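Local coordinates for protein phosphoribosylaminoimidazole carboxylase, ATPase subunit (Thermotoga maritima, PDB 3AX6) that probably catalyses the ATP-dependent joining of hydrogencarbonate to 5-aminoimidazole ribonucleotide, giving N5-carboxyaminoimidazole ribonucleotide in de novo purine biosynthesis, at residues 44-49 / 53-58; 225-230 / 243-248; 336-341 / 368-373. One frame throughout, in Å; residues are numbered along the deposited sequence.

The three contacts follow one another along the chain and neither nest nor cross, so each closes its own loop. From the N terminus, interaction 1 closes a short turn of three residues, tying strand 44-47, at one edge of the parallel sheet, to the helix after it in the preATP-grasp domain. Interaction 2 spans twelve residues within the ATP-grasp domain and sets helix 218-235 against strand 239-248, beside the ADP pocket. Interaction 3 makes the widest closure, 26 residues, joining a loop of the C-terminal domain to strand 369-372, the last of the chain. Interactions 1 and 2 lie on opposite sides of the chain's centre, whereas interactions 1 and 3 approach to about 8 Å between nearest atoms.

Interaction 1. Residues 44-49 / 53-58; sequences EQIVAG and SERIED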
loop_
_atom_site.group_PDB
_atom_site.type_symbol
_atom_site.label_atom_id
_atom_site.label_comp_id
_atom_site.label_asym_id
_atom_site.label_seq_id
_atom_site.Cartn_x
_atom_site.Cartn_y
_atom_site.Cartn_z
ATOM N N GLU A 44 16.012 -1.144 -12.068
ATOM C CA GLU A 44 17.272 -0.542 -12.480
ATOM C C GLU A 44 17.220 0.959 -12.242
ATOM O O GLU A 44 16.141 1.544 -12.147
ATOM C CB GLU A 44 17.508 -0.743 -13.974
ATOM C CG GLU A 44 17.681 -2.159 -14.452
ATOM C CD GLU A 44 17.766 -2.203 -15.961
ATOM O OE1 GLU A 44 18.488 -1.359 -16.529
ATOM O OE2 GLU A 44 17.119 -3.070 -16.583
ATOM N N GLN A 45 18.395 1.572 -12.148
ATOM C CA GLN A 45 18.493 3.012 -11.990
ATOM C C GLN A 45 19.608 3.498 -12.884
ATOM O O GLN A 45 20.628 2.833 -13.033
ATOM C CB GLN A 45 18.818 3.437 -10.557
ATOM C CG GLN A 45 18.689 4.958 -10.406
ATOM C CD GLN A 45 19.168 5.510 -9.073
ATOM O OE1 GLN A 45 18.832 4.998 -8.007
ATOM N NE2 GLN A 45 19.938 6.588 -9.134
ATOM N N ILE A 46 19.393 4.651 -13.499
ATOM C CA ILE A 46 20.396 5.270 -14.349
ATOM C C ILE A 46 20.840 6.474 -13.531
ATOM O O ILE A 46 20.043 7.372 -13.261
ATOM C CB ILE A 46 19.794 5.763 -15.685
ATOM C CG1 ILE A 46 19.264 4.579 -16.493
ATOM C CG2 ILE A 46 20.853 6.504 -16.492
ATOM C CD1 ILE A 46 18.559 4.982 -17.783
ATOM N N VAL A 47 22.098 6.473 -13.106
ATOM C CA VAL A 47 22.624 7.573 -12.314
ATOM C C VAL A 47 22.913 8.731 -13.254
ATOM O O VAL A 47 23.894 8.702 -13.992
ATOM C CB VAL A 47 23.918 7.167 -11.594
ATOM C CG1 VAL A 47 24.274 8.215 -10.539
ATOM C CG2 VAL A 47 23.747 5.786 -10.972
ATOM N N ALA A 48 22.051 9.745 -13.227
ATOM C CA ALA A 48 22.215 10.894 -14.107
ATOM C C ALA A 48 21.280 12.039 -13.759
ATOM O O ALA A 48 20.193 11.829 -13.226
ATOM C CB ALA A 48 21.992 10.472 -15.552
ATOM N N GLY A 49 21.717 13.250 -14.092
ATOM C CA GLY A 49 20.935 14.441 -13.825
ATOM C C GLY A 49 19.736 14.627 -14.733
ATOM O O GLY A 49 19.656 14.057 -15.821
ATOM N N SER A 53 20.770 15.308 -21.258
ATOM C CA SER A 53 20.133 14.983 -22.522
ATOM C C SER A 53 20.271 13.519 -22.952
ATOM O O SER A 53 19.302 12.760 -22.957
ATOM C CB SER A 53 20.701 15.901 -23.604
ATOM O OG SER A 53 20.156 15.607 -24.874
ATOM N N GLU A 54 21.484 13.120 -23.304
ATOM C CA GLU A 54 21.723 11.762 -23.762
ATOM C C GLU A 54 21.319 10.656 -22.785
ATOM O O GLU A 54 21.058 9.530 -23.204
ATOM C CB GLU A 54 23.192 11.610 -24.155
ATOM C CG GLU A 54 23.635 12.663 -25.157
ATOM C CD GLU A 54 25.077 12.500 -25.595
ATOM O OE1 GLU A 54 25.966 12.405 -24.715
ATOM O OE2 GLU A 54 25.319 12.478 -26.823
ATOM N N ARG A 55 21.253 10.961 -21.496
ATOM C CA ARG A 55 20.882 9.932 -20.527
ATOM C C ARG A 55 19.368 9.725 -20.421
ATOM O O ARG A 55 18.905 8.591 -20.317
ATOM C CB ARG A 55 21.460 10.260 -19.149
ATOM C CG ARG A 55 22.166 9.087 -18.475
ATOM C CD ARG A 55 23.532 8.819 -19.089
ATOM N NE ARG A 55 23.437 8.373 -20.474
ATOM C CZ ARG A 55 24.461 8.350 -21.323
ATOM N NH1 ARG A 55 25.662 8.751 -20.929
ATOM N NH2 ARG A 55 24.284 7.930 -22.569
ATOM N N ILE A 56 18.595 10.809 -20.444
ATOM C CA ILE A 56 17.142 10.678 -20.355
ATOM C C ILE A 56 16.684 10.058 -21.674
ATOM O O ILE A 56 15.631 9.424 -21.756
ATOM C CB ILE A 56 16.431 12.059 -20.126
ATOM C CG1 ILE A 56 16.322 12.837 -21.432
ATOM C CG2 ILE A 56 17.195 12.893 -19.109
ATOM C CD1 ILE A 56 15.089 12.491 -22.229
ATOM N N GLU A 57 17.506 10.243 -22.701
ATOM C CA GLU A 57 17.231 9.710 -24.025
ATOM C C GLU A 57 17.324 8.189 -23.958
ATOM O O GLU A 57 16.498 7.485 -24.543
ATOM C CB GLU A 57 18.239 10.279 -25.022
ATOM C CG GLU A 57 17.880 10.091 -26.476
ATOM C CD GLU A 57 18.317 11.275 -27.317
ATOM O OE1 GLU A 57 19.491 11.696 -27.188
ATOM O OE2 GLU A 57 17.486 11.787 -28.106
ATOM N N ASP A 58 18.324 7.684 -23.242
ATOM C CA ASP A 58 18.471 6.241 -23.087
ATOM C C ASP A 58 17.263 5.712 -22.328
ATOM O O ASP A 58 16.736 4.651 -22.653
ATOM C CB ASP A 58 19.726 5.879 -22.289
ATOM C CG ASP A 58 21.001 6.272 -22.992
ATOM O OD1 ASP A 58 21.167 5.925 -24.180
ATOM O OD2 ASP A 58 21.843 6.923 -22.346
#
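Arg55 is the residue of helix 53-58 that meets strand 44-47 and its exit, and it does so with the aliphatic base of its side chain. Its CG lies 3.2 Å from Ala48 CB, a tight fit, and the same CG is 3.5 Å from Ile46 CG2. The Ile46 and Arg55 side chains run nearly perpendicular to each other where they meet. With chi1 at -64°, Ile46 sets CG2 opposite its own backbone nitrogen, and that branch does the touching. Bends at chi2 (75°) and chi3 (-66°) carry the guanidinium back along its own helix. Next in sequence, Ile56 only grazes Gly49, with CG2 4.3 Å from Gly49 O; its end turns away, to Leu30 of strand 26-31 and to helix 75-83. Asp58, one turn on from Arg55, receives the charged end: Arg55 NE lies 2.9 Å and Arg55 NH2 2.6 Å from Asp58 OD2, a side-on grip by two nitrogens on one oxygen lying close to the guanidinium plane. The junction is that of a strand-turn-helix unit in a Rossmann-like sheet. Across it the chemistry is apolar, while the salt bridge stays inside the helix; this should hold the arginine's bend and keep its methylenes against Ile46 and Ala48.

Interaction 2. Residues 225-230 / 243-248; sequences REIATS and IEMFLT. With ADP (adenosine-5'-diphosphate), chain E.
Behind the ADP pocket of the ATP-grasp domain, Ala228 and Ile227 of helix 225-230 pack on Ile243 and Met245 (selenomethionine here) of strand 243-248, a helix-on-sheet contact with 136° between the segment directions. Ala228 CB presses on the branch point of Ile243, lying 3.9 Å from both CB and CG1 of that residue. Ile227 is met by the selenium: Met245 SE lies 4.0 Å from Ile227 CB, the two side chains crossing obliquely. A bend at chi3 (-80°) swings the Met245 methyl toward the alanine, CE standing 4.3 Å from Ala228 CB. Within the helix, Arg225 O accepts both Thr229 N and Thr229 OG1, the hydroxyl at 2.6 Å. Phe246, next along the strand, turns to the other face of the sheet, where its ring offers an edge to the nucleotide, Phe246 CZ lying 3.7 Å from ADP C8. Strand 239-248 lies between strands 174-184 and 253-259, and both of its faces are covered: Val180 touches Ala228 and Met245 on the helix side, and Phe246 touches Ile174, Glu177 and Asn256. The helix also reaches strand 190-198 through Arg225 and Thr229; Ile227 touches Pro114 of a separate loop.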
loop_
_atom_site.group_PDB
_atom_site.type_symbol
_atom_site.label_atom_id
_atom_site.label_comp_id
_atom_site.label_asym_id
_atom_site.label_seq_id
_atom_site.Cartn_x
_atom_site.Cartn_y
_atom_site.Cartn_z
ATOM N N ARG A 225 -15.008 20.071 -8.867
ATOM C CA ARG A 225 -14.692 18.842 -9.585
ATOM C C ARG A 225 -14.923 19.061 -11.071
ATOM O O ARG A 225 -14.254 18.456 -11.903
ATOM C CB ARG A 225 -15.550 17.676 -9.071
ATOM C CG ARG A 225 -15.266 17.301 -7.615
ATOM C CD ARG A 225 -16.091 16.107 -7.122
ATOM N NE ARG A 225 -15.740 14.862 -7.806
ATOM C CZ ARG A 225 -15.659 13.670 -7.212
ATOM N NH1 ARG A 225 -15.904 13.548 -5.910
ATOM N NH2 ARG A 225 -15.326 12.593 -7.918
ATOM N N GLU A 226 -15.868 19.939 -11.397
ATOM C CA GLU A 226 -16.169 20.257 -12.786
ATOM C C GLU A 226 -15.038 21.115 -13.372
ATOM O O GLU A 226 -14.565 20.852 -14.480
ATOM C CB GLU A 226 -17.508 21.006 -12.887
ATOM C CG GLU A 226 -18.729 20.155 -12.528
ATOM C CD GLU A 226 -20.053 20.925 -12.580
ATOM O OE1 GLU A 226 -21.107 20.301 -12.326
ATOM O OE2 GLU A 226 -20.046 22.145 -12.871
ATOM N N ILE A 227 -14.605 22.125 -12.625
ATOM C CA ILE A 227 -13.529 22.997 -13.083
ATOM C C ILE A 227 -12.268 22.173 -13.325
ATOM O O ILE A 227 -11.635 22.272 -14.372
ATOM C CB ILE A 227 -13.177 24.085 -12.033
ATOM C CG1 ILE A 227 -14.423 24.884 -11.644
ATOM C CG2 ILE A 227 -12.101 25.007 -12.584
ATOM C CD1 ILE A 227 -15.052 25.633 -12.766
ATOM N N ALA A 228 -11.910 21.363 -12.334
ATOM C CA ALA A 228 -10.717 20.529 -12.407
ATOM C C ALA A 228 -10.749 19.586 -13.591
ATOM O O ALA A 228 -9.764 19.445 -14.311
ATOM C CB ALA A 228 -10.551 19.735 -11.117
ATOM N N THR A 229 -11.883 18.930 -13.785
ATOM C CA THR A 229 -12.036 18.006 -14.895
ATOM C C THR A 229 -11.854 18.726 -16.232
ATOM O O THR A 229 -11.193 18.217 -17.140
ATOM C CB THR A 229 -13.418 17.340 -14.859
ATOM O OG1 THR A 229 -13.553 16.590 -13.640
ATOM C CG2 THR A 229 -13.590 16.414 -16.061
ATOM N N SER A 230 -12.429 19.917 -16.348
ATOM C CA SER A 230 -12.318 20.685 -17.581
ATOM C C SER A 230 -10.868 21.080 -17.872
ATOM O O SER A 230 -10.490 21.285 -19.028
ATOM C CB SER A 230 -13.182 21.936 -17.494
ATOM O OG SER A 230 -12.625 22.853 -16.571
ATOM N N ILE A 243 -5.005 19.715 -9.249
ATOM C CA ILE A 243 -5.583 21.009 -9.599
ATOM C C ILE A 243 -5.882 21.807 -8.329
ATOM O O ILE A 243 -6.770 21.450 -7.554
ATOM C CB ILE A 243 -6.902 20.843 -10.396
ATOM C CG1 ILE A 243 -6.715 19.859 -11.558
ATOM C CG2 ILE A 243 -7.361 22.204 -10.906
ATOM C CD1 ILE A 243 -5.636 20.244 -12.546
ATOM N N GLU A 244 -5.133 22.884 -8.119
ATOM C CA GLU A 244 -5.314 23.724 -6.939
ATOM C C GLU A 244 -6.227 24.894 -7.265
ATOM O O GLU A 244 -6.021 25.594 -8.244
ATOM C CB GLU A 244 -3.956 24.214 -6.449
ATOM C CG GLU A 244 -3.051 23.074 -6.040
ATOM C CD GLU A 244 -1.622 23.512 -5.838
ATOM O OE1 GLU A 244 -1.408 24.524 -5.138
ATOM O OE2 GLU A 244 -0.716 22.842 -6.379
HETATM N N MSE A 245 -7.240 25.101 -6.435
HETATM C CA MSE A 245 -8.204 26.167 -6.675
HETATM C C MSE A 245 -8.483 27.017 -5.443
HETATM O O MSE A 245 -8.171 26.625 -4.316
HETATM C CB MSE A 245 -9.525 25.560 -7.171
HETATM C CG MSE A 245 -9.412 24.754 -8.456
HETATM SE SE MSE A 245 -10.971 23.643 -8.785
HETATM C CE MSE A 245 -10.516 22.194 -7.584
ATOM N N PHE A 246 -9.075 28.187 -5.679
ATOM C CA PHE A 246 -9.448 29.107 -4.611
ATOM C C PHE A 246 -10.960 29.228 -4.562
ATOM O O PHE A 246 -11.610 29.342 -5.600
ATOM C CB PHE A 246 -8.914 30.520 -4.859
ATOM C CG PHE A 246 -7.425 30.647 -4.811
ATOM C CD1 PHE A 246 -6.663 29.842 -3.974
ATOM C CD2 PHE A 246 -6.784 31.619 -5.573
ATOM C CE1 PHE A 246 -5.290 30.001 -3.893
ATOM C CE2 PHE A 246 -5.407 31.789 -5.499
ATOM C CZ PHE A 246 -4.657 30.975 -4.654
ATOM N N LEU A 247 -11.513 29.198 -3.355
ATOM C CA LEU A 247 -12.944 29.394 -3.158
ATOM C C LEU A 247 -12.947 30.790 -2.558
ATOM O O LEU A 247 -12.563 30.955 -1.400
ATOM C CB LEU A 247 -13.523 28.402 -2.145
ATOM C CG LEU A 247 -14.916 28.789 -1.610
ATOM C CD1 LEU A 247 -15.902 28.856 -2.755
ATOM C CD2 LEU A 247 -15.392 27.788 -0.571
ATOM N N THR A 248 -13.342 31.795 -3.344
ATOM C CA THR A 248 -13.340 33.175 -2.855
ATOM C C THR A 248 -14.443 33.456 -1.862
ATOM O O THR A 248 -15.366 32.659 -1.698
ATOM C CB THR A 248 -13.468 34.215 -3.994
ATOM O OG1 THR A 248 -14.778 34.143 -4.578
ATOM C CG2 THR A 248 -12.409 33.975 -5.051
HETATM P PB ADP E . 3.482 28.854 -4.911
HETATM O O1B ADP E . 2.541 27.704 -4.804
HETATM O O2B ADP E . 4.152 29.121 -3.459
HETATM O O3B ADP E . 4.668 28.477 -6.044
HETATM P PA ADP E . 1.125 30.320 -5.122
HETATM O O1A ADP E . 0.445 30.703 -6.383
HETATM O O2A ADP E . 0.491 28.922 -4.598
HETATM O O3A ADP E . 2.744 30.232 -5.422
HETATM O "O5'" ADP E . 0.899 31.516 -4.039
HETATM C "C5'" ADP E . 0.996 30.967 -2.715
HETATM C "C4'" ADP E . -0.085 31.564 -1.805
HETATM O "O4'" ADP E . -0.271 32.990 -2.079
HETATM C "C3'" ADP E . -1.449 30.890 -2.032
HETATM O "O3'" ADP E . -1.604 29.698 -1.248
HETATM C "C2'" ADP E . -2.435 31.997 -1.669
HETATM O "O2'" ADP E . -2.756 31.970 -0.277
HETATM C "C1'" ADP E . -1.701 33.287 -2.086
HETATM N N9 ADP E . -2.158 33.773 -3.405
HETATM C C8 ADP E . -1.788 33.302 -4.642
HETATM N N7 ADP E . -2.394 33.963 -5.582
HETATM C C5 ADP E . -3.189 34.902 -5.026
HETATM C C6 ADP E . -4.074 35.898 -5.524
HETATM N N6 ADP E . -4.258 36.051 -6.879
HETATM N N1 ADP E . -4.729 36.690 -4.648
HETATM C C2 ADP E . -4.566 36.558 -3.327
HETATM N N3 ADP E . -3.747 35.634 -2.817
HETATM C C4 ADP E . -3.049 34.796 -3.618
#

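Interaction 3. Residues 336-341 / 368-373; sequences KETRPY and LKVVSE
A small van der Waals contact in the PurK C-terminal region joins Thr338, in a loop of the C-terminal domain between strands 328-332 and 343-350, to Val370 and its successors on strand 369-372, the final strand of the chain. Only 114 Å² is buried, both sides summed, and the loop's whole share of the contact comes from Thr338, whose CB points toward the strand. Its two branches find different partners. With chi1 at -173°, OG1 stands opposite the backbone nitrogen and is directed at the valine, 3.6 Å from Val370 CG1. The methyl is left between the backbone nitrogen and the carbonyl carbon, and from there it faces the strand's main chain: Thr338 CG2 lies 3.7 Å from Val371 O and 4.3 Å from Ser372 CA. The Thr338 and Val370 side chains pass alongside one another, running in contrary senses. Val371 joins through its backbone, since its own CB points away from the loop, in keeping with the alternation of a strand. Strand 369-372 pairs antiparallel with strand 314-317. Thr338 and Val370 both rest on Met344 of strand 343-350, and Val370 also on Leu304 and Leu316. At the end of the chain, Glu373 packs on Met1 of the second subunit. Chemically, this is loose van der Waals packing, with no hydrogen bond between the two segments: a hydroxyl rests against a methyl, and a methyl against a carbonyl oxygen. The position of the two segments probably depends more on their separate backbone bonds: the loop's to Gly306 and Gly312, the strand's to Ala315 and Ile317 of strand 314-317 and to Glu307.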
loop_
_atom_site.group_PDB
_atom_site.type_symbol
_atom_site.label_atom_id
_atom_site.label_comp_id
_atom_site.label_asym_id
_atom_site.label_seq_id
_atom_site.Cartn_x
_atom_site.Cartn_y
_atom_site.Cartn_z
ATOM N N LYS A 336 17.737 9.209 4.217
ATOM C CA LYS A 336 18.987 8.975 4.920
ATOM C C LYS A 336 19.522 10.118 5.769
ATOM O O LYS A 336 20.669 10.072 6.208
ATOM C CB LYS A 336 20.061 8.510 3.932
ATOM C CG LYS A 336 19.904 9.022 2.505
ATOM C CD LYS A 336 21.017 8.457 1.619
ATOM C CE LYS A 336 20.833 8.807 0.147
ATOM N NZ LYS A 336 19.683 8.082 -0.477
ATOM N N GLU A 337 18.702 11.140 6.001
ATOM C CA GLU A 337 19.110 12.270 6.837
ATOM C C GLU A 337 18.004 13.302 7.027
ATOM O O GLU A 337 17.342 13.701 6.070
ATOM C CB GLU A 337 20.353 12.957 6.257
ATOM C CG GLU A 337 20.193 13.483 4.837
ATOM C CD GLU A 337 21.338 14.399 4.414
ATOM O OE1 GLU A 337 21.372 14.798 3.228
ATOM O OE2 GLU A 337 22.198 14.722 5.267
ATOM N N THR A 338 17.790 13.726 8.269
ATOM C CA THR A 338 16.767 14.726 8.527
ATOM C C THR A 338 17.386 16.122 8.516
ATOM O O THR A 338 18.582 16.293 8.772
ATOM C CB THR A 338 16.065 14.520 9.884
ATOM O OG1 THR A 338 14.971 15.441 9.989
ATOM C CG2 THR A 338 17.026 14.777 11.036
ATOM N N ARG A 339 16.548 17.109 8.224
ATOM C CA ARG A 339 16.954 18.504 8.153
ATOM C C ARG A 339 15.716 19.381 8.379
ATOM O O ARG A 339 14.642 19.107 7.839
ATOM C CB ARG A 339 17.575 18.770 6.781
ATOM C CG ARG A 339 17.901 20.211 6.479
ATOM C CD ARG A 339 18.882 20.266 5.324
ATOM N NE ARG A 339 20.166 19.694 5.718
ATOM C CZ ARG A 339 21.171 20.390 6.238
ATOM N NH1 ARG A 339 22.293 19.775 6.576
ATOM N NH2 ARG A 339 21.065 21.702 6.395
ATOM N N PRO A 340 15.851 20.446 9.182
ATOM C CA PRO A 340 14.715 21.330 9.451
ATOM C C PRO A 340 13.829 21.604 8.235
ATOM O O PRO A 340 14.320 21.883 7.141
ATOM C CB PRO A 340 15.386 22.595 9.981
ATOM C CG PRO A 340 16.561 22.045 10.728
ATOM C CD PRO A 340 17.088 20.984 9.779
ATOM N N TYR A 341 12.520 21.478 8.438
ATOM C CA TYR A 341 11.522 21.747 7.404
ATOM C C TYR A 341 11.441 20.749 6.263
ATOM O O TYR A 341 10.468 20.757 5.507
ATOM C CB TYR A 341 11.732 23.162 6.853
ATOM C CG TYR A 341 11.932 24.174 7.960
ATOM C CD1 TYR A 341 10.908 24.455 8.873
ATOM C CD2 TYR A 341 13.169 24.791 8.149
ATOM C CE1 TYR A 341 11.118 25.322 9.957
ATOM C CE2 TYR A 341 13.391 25.657 9.225
ATOM C CZ TYR A 341 12.364 25.914 10.124
ATOM O OH TYR A 341 12.593 26.751 11.190
ATOM N N LEU A 368 3.884 13.553 17.293
ATOM C CA LEU A 368 4.802 12.932 16.347
ATOM C C LEU A 368 5.828 13.943 15.882
ATOM O O LEU A 368 5.468 15.020 15.415
ATOM C CB LEU A 368 4.041 12.406 15.129
ATOM C CG LEU A 368 3.729 10.913 15.117
ATOM C CD1 LEU A 368 3.016 10.543 13.822
ATOM C CD2 LEU A 368 5.026 10.131 15.262
ATOM N N LYS A 369 7.107 13.602 15.997
ATOM C CA LYS A 369 8.156 14.516 15.575
ATOM C C LYS A 369 9.405 13.812 15.068
ATOM O O LYS A 369 9.879 12.853 15.673
ATOM C CB LYS A 369 8.515 15.456 16.726
ATOM C CG LYS A 369 7.338 16.297 17.186
ATOM C CD LYS A 369 7.739 17.405 18.137
ATOM C CE LYS A 369 6.536 18.277 18.477
ATOM N NZ LYS A 369 5.862 18.791 17.245
ATOM N N VAL A 370 9.921 14.288 13.940
ATOM C CA VAL A 370 11.129 13.733 13.351
ATOM C C VAL A 370 12.295 14.522 13.918
ATOM O O VAL A 370 12.400 15.726 13.726
ATOM C CB VAL A 370 11.125 13.870 11.826
ATOM C CG1 VAL A 370 12.406 13.283 11.249
ATOM C CG2 VAL A 370 9.900 13.178 11.250
ATOM N N VAL A 371 13.165 13.818 14.626
ATOM C CA VAL A 371 14.326 14.405 15.274
ATOM C C VAL A 371 15.587 13.691 14.785
ATOM O O VAL A 371 15.528 12.880 13.862
ATOM C CB VAL A 371 14.142 14.282 16.818
ATOM C CG1 VAL A 371 15.467 14.309 17.552
ATOM C CG2 VAL A 371 13.257 15.417 17.302
ATOM N N SER A 372 16.728 14.016 15.377
ATOM C CA SER A 372 17.985 13.390 15.001
ATOM C C SER A 372 18.364 12.354 16.045
ATOM O O SER A 372 18.020 12.477 17.224
ATOM C CB SER A 372 19.099 14.430 14.922
ATOM O OG SER A 372 19.494 14.832 16.221
ATOM N N GLU A 373 19.086 11.337 15.599
ATOM C CA GLU A 373 19.544 10.276 16.476
ATOM C C GLU A 373 20.832 10.757 17.151
ATOM O O GLU A 373 21.914 10.247 16.783
ATOM C CB GLU A 373 19.815 9.017 15.656
ATOM C CG GLU A 373 19.897 7.737 16.462
ATOM C CD GLU A 373 20.284 6.555 15.601
ATOM O OE1 GLU A 373 19.724 6.428 14.488
ATOM O OE2 GLU A 373 21.142 5.756 16.036
#